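Endoglucanase (Clostridium thermocellum, PDB 2C4X) probably hydrolyses cellulose as a multidomain cellulosomal enzyme, of which this fragment is the C-terminal PKD domain and the CBM44 carbohydrate-binding module. Local coordinates at residues P177-P190 against W227-G241. The protein carries 1 engineered substitution. Numbering follows the deposited sequence.
Sequences PIAAIQPYIMPHTP and WPQQMGIQVQTIDEG. With EDO (1,2-ethanediol), chain F.
The ring of Y184 lies across the neighbouring strand, over the backbone of G232. G232 CA sits 4.0 Å from the ring centroid, a CH-pi contact over the face. CG of Y184 stands between its own backbone N and carbonyl carbon (chi1 70°), which lays the ring over G232. Having no side chain, G232 leaves room for the ring to lie close. The hydroxyl is then tied down: Y184 OH donates to a lone pair of Q230 OE1 at 2.6 Å, in the carbonyl plane. Q230 runs fully extended, and its NE2 bonds D155. The methyl CE of selenomethionine M186 packs 3.3 Å from Q230 OE1.

Further along this face, Q182 NE2 gives a bent bond of 3.0 Å to Q234 OE1, while Q182 OE1 is held by S199. Q234 NE2 bonds a 1,2-ethanediol weakly. On the other face the middle is apolar, with I178, I181, I233 and V235 in contact; I181 CD1 meets V235 CG2 at 3.7 Å. At one end, T189 CG2 sits over the six-membered ring of W227, 3.9 Å from its centroid.

The strands are antiparallel neighbours in one sheet of the CBM44 beta-sandwich. The backbones of Q182 and Q234, Y184 and G232, and M186 and Q230 are hydrogen-bonded both ways. Strand 148-155 flanks 229-238, and 198-203 flanks 178-187. I233 and V235 pack on V247 and I245 of strand 241-251, in the opposing sheet.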
loop_
_atom_site.group_PDB
_atom_site.type_symbol
_atom_site.label_atom_id
_atom_site.label_comp_id
_atom_site.label_asym_id
_atom_site.label_seq_id
_atom_site.Cartn_x
_atom_site.Cartn_y
_atom_site.Cartn_z
ATOM N N PRO A 177 -16.383 -16.787 13.028
ATOM C CA PRO A 177 -17.653 -16.295 13.572
ATOM C C PRO A 177 -17.723 -14.764 13.621
ATOM O O PRO A 177 -17.999 -14.188 14.679
ATOM C CB PRO A 177 -17.659 -16.868 14.989
ATOM C CG PRO A 177 -16.226 -16.920 15.365
ATOM C CD PRO A 177 -15.489 -17.276 14.099
ATOM N N ILE A 178 -17.479 -14.112 12.487
ATOM C CA ILE A 178 -17.461 -12.650 12.469
ATOM C C ILE A 178 -18.473 -12.068 11.481
ATOM O O ILE A 178 -18.760 -12.673 10.438
ATOM C CB ILE A 178 -16.017 -12.065 12.258
ATOM C CG1 ILE A 178 -15.672 -11.891 10.784
ATOM C CG2 ILE A 178 -14.956 -12.944 12.921
ATOM C CD1 ILE A 178 -14.632 -10.801 10.553
ATOM N N ALA A 179 -19.022 -10.906 11.835
ATOM C CA ALA A 179 -19.986 -10.199 10.996
ATOM C C ALA A 179 -19.280 -9.159 10.134
ATOM O O ALA A 179 -19.596 -8.982 8.955
ATOM C CB ALA A 179 -21.039 -9.533 11.864
ATOM N N ALA A 180 -18.317 -8.473 10.740
ATOM C CA ALA A 180 -17.644 -7.352 10.109
ATOM C C ALA A 180 -16.274 -7.135 10.721
ATOM O O ALA A 180 -15.979 -7.612 11.820
ATOM C CB ALA A 180 -18.484 -6.076 10.251
ATOM N N ILE A 181 -15.446 -6.408 9.987
ATOM C CA ILE A 181 -14.137 -5.998 10.450
ATOM C C ILE A 181 -13.953 -4.539 10.028
ATOM O O ILE A 181 -14.471 -4.119 8.990
ATOM C CB ILE A 181 -13.034 -6.937 9.878
ATOM C CG1 ILE A 181 -11.678 -6.659 10.523
ATOM C CG2 ILE A 181 -12.979 -6.872 8.339
ATOM C CD1 ILE A 181 -10.694 -7.809 10.384
ATOM N N GLN A 182 -13.254 -3.753 10.841
ATOM C CA GLN A 182 -13.038 -2.352 10.493
ATOM C C GLN A 182 -11.800 -1.716 11.114
ATOM O O GLN A 182 -11.708 -1.607 12.343
ATOM C CB GLN A 182 -14.290 -1.498 10.773
ATOM C CG GLN A 182 -14.748 -1.411 12.220
ATOM C CD GLN A 182 -16.065 -0.669 12.355
ATOM O OE1 GLN A 182 -16.416 0.153 11.504
ATOM N NE2 GLN A 182 -16.808 -0.955 13.427
ATOM N N PRO A 183 -10.860 -1.261 10.258
ATOM C CA PRO A 183 -9.809 -0.376 10.746
ATOM C C PRO A 183 -10.482 0.911 11.209
ATOM O O PRO A 183 -11.478 1.332 10.606
ATOM C CB PRO A 183 -8.973 -0.082 9.500
ATOM C CG PRO A 183 -9.362 -1.125 8.508
ATOM C CD PRO A 183 -10.761 -1.493 8.804
ATOM N N TYR A 184 -9.959 1.508 12.273
ATOM C CA TYR A 184 -10.519 2.736 12.784
ATOM C C TYR A 184 -9.456 3.653 13.334
ATOM O O TYR A 184 -8.349 3.229 13.687
ATOM C CB TYR A 184 -11.574 2.459 13.867
ATOM C CG TYR A 184 -11.007 1.916 15.165
ATOM C CD1 TYR A 184 -10.584 2.779 16.192
ATOM C CD2 TYR A 184 -10.934 0.540 15.385
ATOM C CE1 TYR A 184 -10.079 2.282 17.388
ATOM C CE2 TYR A 184 -10.430 0.031 16.573
ATOM C CZ TYR A 184 -10.002 0.899 17.567
ATOM O OH TYR A 184 -9.520 0.363 18.743
ATOM N N ILE A 185 -9.807 4.927 13.381
ATOM C CA ILE A 185 -9.054 5.903 14.153
ATOM C C ILE A 185 -10.042 6.742 14.951
ATOM O O ILE A 185 -11.046 7.247 14.418
ATOM C CB ILE A 185 -8.096 6.764 13.297
ATOM C CG1 ILE A 185 -7.172 7.576 14.222
ATOM C CG2 ILE A 185 -8.873 7.663 12.321
ATOM C CD1 ILE A 185 -5.886 7.994 13.614
HETATM N N MSE A 186 -9.766 6.852 16.243
HETATM C CA MSE A 186 -10.676 7.455 17.181
HETATM C C MSE A 186 -9.977 8.566 17.971
HETATM O O MSE A 186 -9.410 8.305 19.035
HETATM C CB MSE A 186 -11.234 6.368 18.112
HETATM C CG MSE A 186 -12.250 6.861 19.120
HETATM SE SE MSE A 186 -13.156 5.406 20.087
HETATM C CE MSE A 186 -11.585 4.436 20.649
ATOM N N PRO A 187 -9.972 9.802 17.426
ATOM C CA PRO A 187 -9.561 10.961 18.223
ATOM C C PRO A 187 -10.550 11.224 19.354
ATOM O O PRO A 187 -11.756 10.982 19.207
ATOM C CB PRO A 187 -9.585 12.122 17.223
ATOM C CG PRO A 187 -9.656 11.490 15.876
ATOM C CD PRO A 187 -10.330 10.185 16.048
ATOM N N HIS A 188 -10.034 11.698 20.480
ATOM C CA HIS A 188 -10.852 11.993 21.646
ATOM C C HIS A 188 -10.142 13.079 22.439
ATOM O O HIS A 188 -8.916 13.219 22.331
ATOM C CB HIS A 188 -11.048 10.729 22.511
ATOM C CG HIS A 188 -9.759 10.088 22.950
ATOM N ND1 HIS A 188 -9.159 10.375 24.157
ATOM C CD2 HIS A 188 -8.950 9.191 22.336
ATOM C CE1 HIS A 188 -8.035 9.687 24.265
ATOM N NE2 HIS A 188 -7.882 8.965 23.171
ATOM N N THR A 189 -10.904 13.859 23.207
ATOM C CA THR A 189 -10.322 14.749 24.191
ATOM C C THR A 189 -9.605 13.890 25.253
ATOM O O THR A 189 -10.001 12.741 25.498
ATOM C CB THR A 189 -11.396 15.632 24.882
ATOM O OG1 THR A 189 -12.433 14.792 25.410
ATOM C CG2 THR A 189 -12.000 16.647 23.905
ATOM N N PRO A 190 -8.543 14.435 25.880
ATOM C CA PRO A 190 -7.826 13.691 26.925
ATOM C C PRO A 190 -8.720 13.036 27.979
ATOM O O PRO A 190 -8.417 11.934 28.410
ATOM C CB PRO A 190 -6.934 14.758 27.562
ATOM C CG PRO A 190 -6.652 15.701 26.434
ATOM C CD PRO A 190 -7.924 15.752 25.629
ATOM N N TRP A 227 -5.721 16.425 19.777
ATOM C CA TRP A 227 -6.464 15.368 20.468
ATOM C C TRP A 227 -5.703 14.062 20.392
ATOM O O TRP A 227 -5.264 13.676 19.301
ATOM C CB TRP A 227 -7.848 15.179 19.837
ATOM C CG TRP A 227 -8.863 16.233 20.200
ATOM C CD1 TRP A 227 -8.619 17.478 20.715
ATOM C CD2 TRP A 227 -10.283 16.133 20.046
ATOM N NE1 TRP A 227 -9.803 18.152 20.904
ATOM C CE2 TRP A 227 -10.839 17.350 20.498
ATOM C CE3 TRP A 227 -11.144 15.124 19.581
ATOM C CZ2 TRP A 227 -12.223 17.592 20.494
ATOM C CZ3 TRP A 227 -12.514 15.359 19.586
ATOM C CH2 TRP A 227 -13.039 16.582 20.042
ATOM N N PRO A 228 -5.536 13.375 21.544
ATOM C CA PRO A 228 -4.965 12.033 21.495
ATOM C C PRO A 228 -5.834 11.121 20.623
ATOM O O PRO A 228 -7.037 11.379 20.459
ATOM C CB PRO A 228 -4.960 11.586 22.963
ATOM C CG PRO A 228 -5.908 12.492 23.663
ATOM C CD PRO A 228 -5.851 13.792 22.924
ATOM N N GLN A 229 -5.217 10.094 20.039
ATOM C CA GLN A 229 -5.892 9.223 19.077
ATOM C C GLN A 229 -5.707 7.758 19.422
ATOM O O GLN A 229 -4.608 7.335 19.815
ATOM C CB GLN A 229 -5.334 9.462 17.670
ATOM C CG GLN A 229 -5.403 10.895 17.190
ATOM C CD GLN A 229 -4.542 11.150 15.959
ATOM O OE1 GLN A 229 -3.677 10.342 15.607
ATOM N NE2 GLN A 229 -4.761 12.284 15.312
ATOM N N GLN A 230 -6.776 6.979 19.287
ATOM C CA GLN A 230 -6.655 5.527 19.292
ATOM C C GLN A 230 -6.833 5.025 17.867
ATOM O O GLN A 230 -7.841 5.325 17.226
ATOM C CB GLN A 230 -7.686 4.889 20.220
ATOM C CG GLN A 230 -7.552 3.377 20.334
ATOM C CD GLN A 230 -8.586 2.781 21.257
ATOM O OE1 GLN A 230 -9.382 1.936 20.845
ATOM N NE2 GLN A 230 -8.590 3.225 22.516
HETATM N N MSE A 231 -5.845 4.284 17.367
HETATM C CA MSE A 231 -5.947 3.635 16.064
HETATM C C MSE A 231 -6.010 2.121 16.266
HETATM O O MSE A 231 -5.340 1.577 17.139
HETATM C CB MSE A 231 -4.743 4.014 15.201
HETATM C CG MSE A 231 -4.731 3.453 13.780
HETATM SE SE MSE A 231 -3.051 3.935 12.815
HETATM C CE MSE A 231 -1.868 2.669 13.633
ATOM N N GLY A 232 -6.814 1.431 15.473
ATOM C CA GLY A 232 -6.811 -0.021 15.568
ATOM C C GLY A 232 -7.661 -0.734 14.546
ATOM O O GLY A 232 -8.067 -0.161 13.541
ATOM N N ILE A 233 -7.896 -2.012 14.807
ATOM C CA ILE A 233 -8.822 -2.798 14.027
ATOM C C ILE A 233 -9.839 -3.401 14.985
ATOM O O ILE A 233 -9.474 -3.953 16.032
ATOM C CB ILE A 233 -8.098 -3.894 13.204
ATOM C CG1 ILE A 233 -7.074 -3.254 12.263
ATOM C CG2 ILE A 233 -9.111 -4.733 12.412
ATOM C CD1 ILE A 233 -5.973 -4.183 11.864
ATOM N N GLN A 234 -11.110 -3.259 14.627
ATOM C CA GLN A 234 -12.203 -3.830 15.395
ATOM C C GLN A 234 -12.865 -4.957 14.599
ATOM O O GLN A 234 -13.093 -4.828 13.391
ATOM C CB GLN A 234 -13.238 -2.761 15.741
ATOM C CG GLN A 234 -14.297 -3.225 16.723
ATOM C CD GLN A 234 -15.330 -2.162 17.035
ATOM O OE1 GLN A 234 -16.201 -1.873 16.222
ATOM N NE2 GLN A 234 -15.252 -1.596 18.235
ATOM N N VAL A 235 -13.169 -6.052 15.292
ATOM C CA VAL A 235 -13.944 -7.153 14.722
ATOM C C VAL A 235 -15.254 -7.323 15.496
ATOM O O VAL A 235 -15.257 -7.293 16.723
ATOM C CB VAL A 235 -13.139 -8.479 14.734
ATOM C CG1 VAL A 235 -13.988 -9.621 14.265
ATOM C CG2 VAL A 235 -11.957 -8.366 13.824
ATOM N N GLN A 236 -16.361 -7.477 14.770
ATOM C CA GLN A 236 -17.639 -7.820 15.382
ATOM C C GLN A 236 -17.843 -9.327 15.277
ATOM O O GLN A 236 -17.821 -9.892 14.182
ATOM C CB GLN A 236 -18.804 -7.064 14.721
ATOM C CG GLN A 236 -20.160 -7.263 15.409
ATOM C CD GLN A 236 -21.352 -6.976 14.501
ATOM O OE1 GLN A 236 -21.275 -6.161 13.580
ATOM N NE2 GLN A 236 -22.468 -7.646 14.767
ATOM N N THR A 237 -18.033 -9.975 16.421
ATOM C CA THR A 237 -18.236 -11.417 16.461
ATOM C C THR A 237 -19.722 -11.738 16.632
ATOM O O THR A 237 -20.455 -10.987 17.286
ATOM C CB THR A 237 -17.400 -12.085 17.571
ATOM O OG1 THR A 237 -17.812 -11.590 18.853
ATOM C CG2 THR A 237 -15.898 -11.797 17.363
ATOM N N ILE A 238 -20.157 -12.841 16.028
ATOM C CA ILE A 238 -21.576 -13.200 16.015
ATOM C C ILE A 238 -21.887 -14.546 16.660
ATOM O O ILE A 238 -23.050 -14.851 16.937
ATOM C CB ILE A 238 -22.183 -13.136 14.593
ATOM C CG1 ILE A 238 -21.255 -13.805 13.572
ATOM C CG2 ILE A 238 -22.476 -11.681 14.226
ATOM C CD1 ILE A 238 -21.987 -14.556 12.468
ATOM N N ASP A 239 -20.848 -15.343 16.897
ATOM C CA ASP A 239 -20.997 -16.656 17.525
ATOM C C ASP A 239 -19.725 -17.039 18.279
ATOM O O ASP A 239 -18.722 -16.321 18.221
ATOM C CB ASP A 239 -21.331 -17.717 16.468
ATOM C CG ASP A 239 -22.114 -18.899 17.037
ATOM O OD1 ASP A 239 -22.301 -18.992 18.275
ATOM O OD2 ASP A 239 -22.550 -19.746 16.231
ATOM N N GLU A 240 -19.786 -18.157 19.003
ATOM C CA GLU A 240 -18.612 -18.751 19.640
ATOM C C GLU A 240 -17.613 -19.218 18.585
ATOM O O GLU A 240 -18.002 -19.599 17.475
ATOM C CB GLU A 240 -19.021 -19.951 20.494
ATOM C CG GLU A 240 -19.456 -19.624 21.909
ATOM C CD GLU A 240 -19.889 -20.864 22.681
ATOM O OE1 GLU A 240 -19.148 -21.877 22.661
ATOM O OE2 GLU A 240 -20.975 -20.826 23.309
ATOM N N GLY A 241 -16.330 -19.190 18.935
ATOM C CA GLY A 241 -15.281 -19.686 18.049
ATOM C C GLY A 241 -13.949 -18.984 18.217
ATOM O O GLY A 241 -13.879 -17.878 18.758
HETATM C C1 EDO F . -13.507 0.203 21.110
HETATM O O1 EDO F . -12.097 0.448 21.088
HETATM C C2 EDO F . -14.234 1.319 20.376
HETATM O O2 EDO F . -15.568 0.891 20.067
#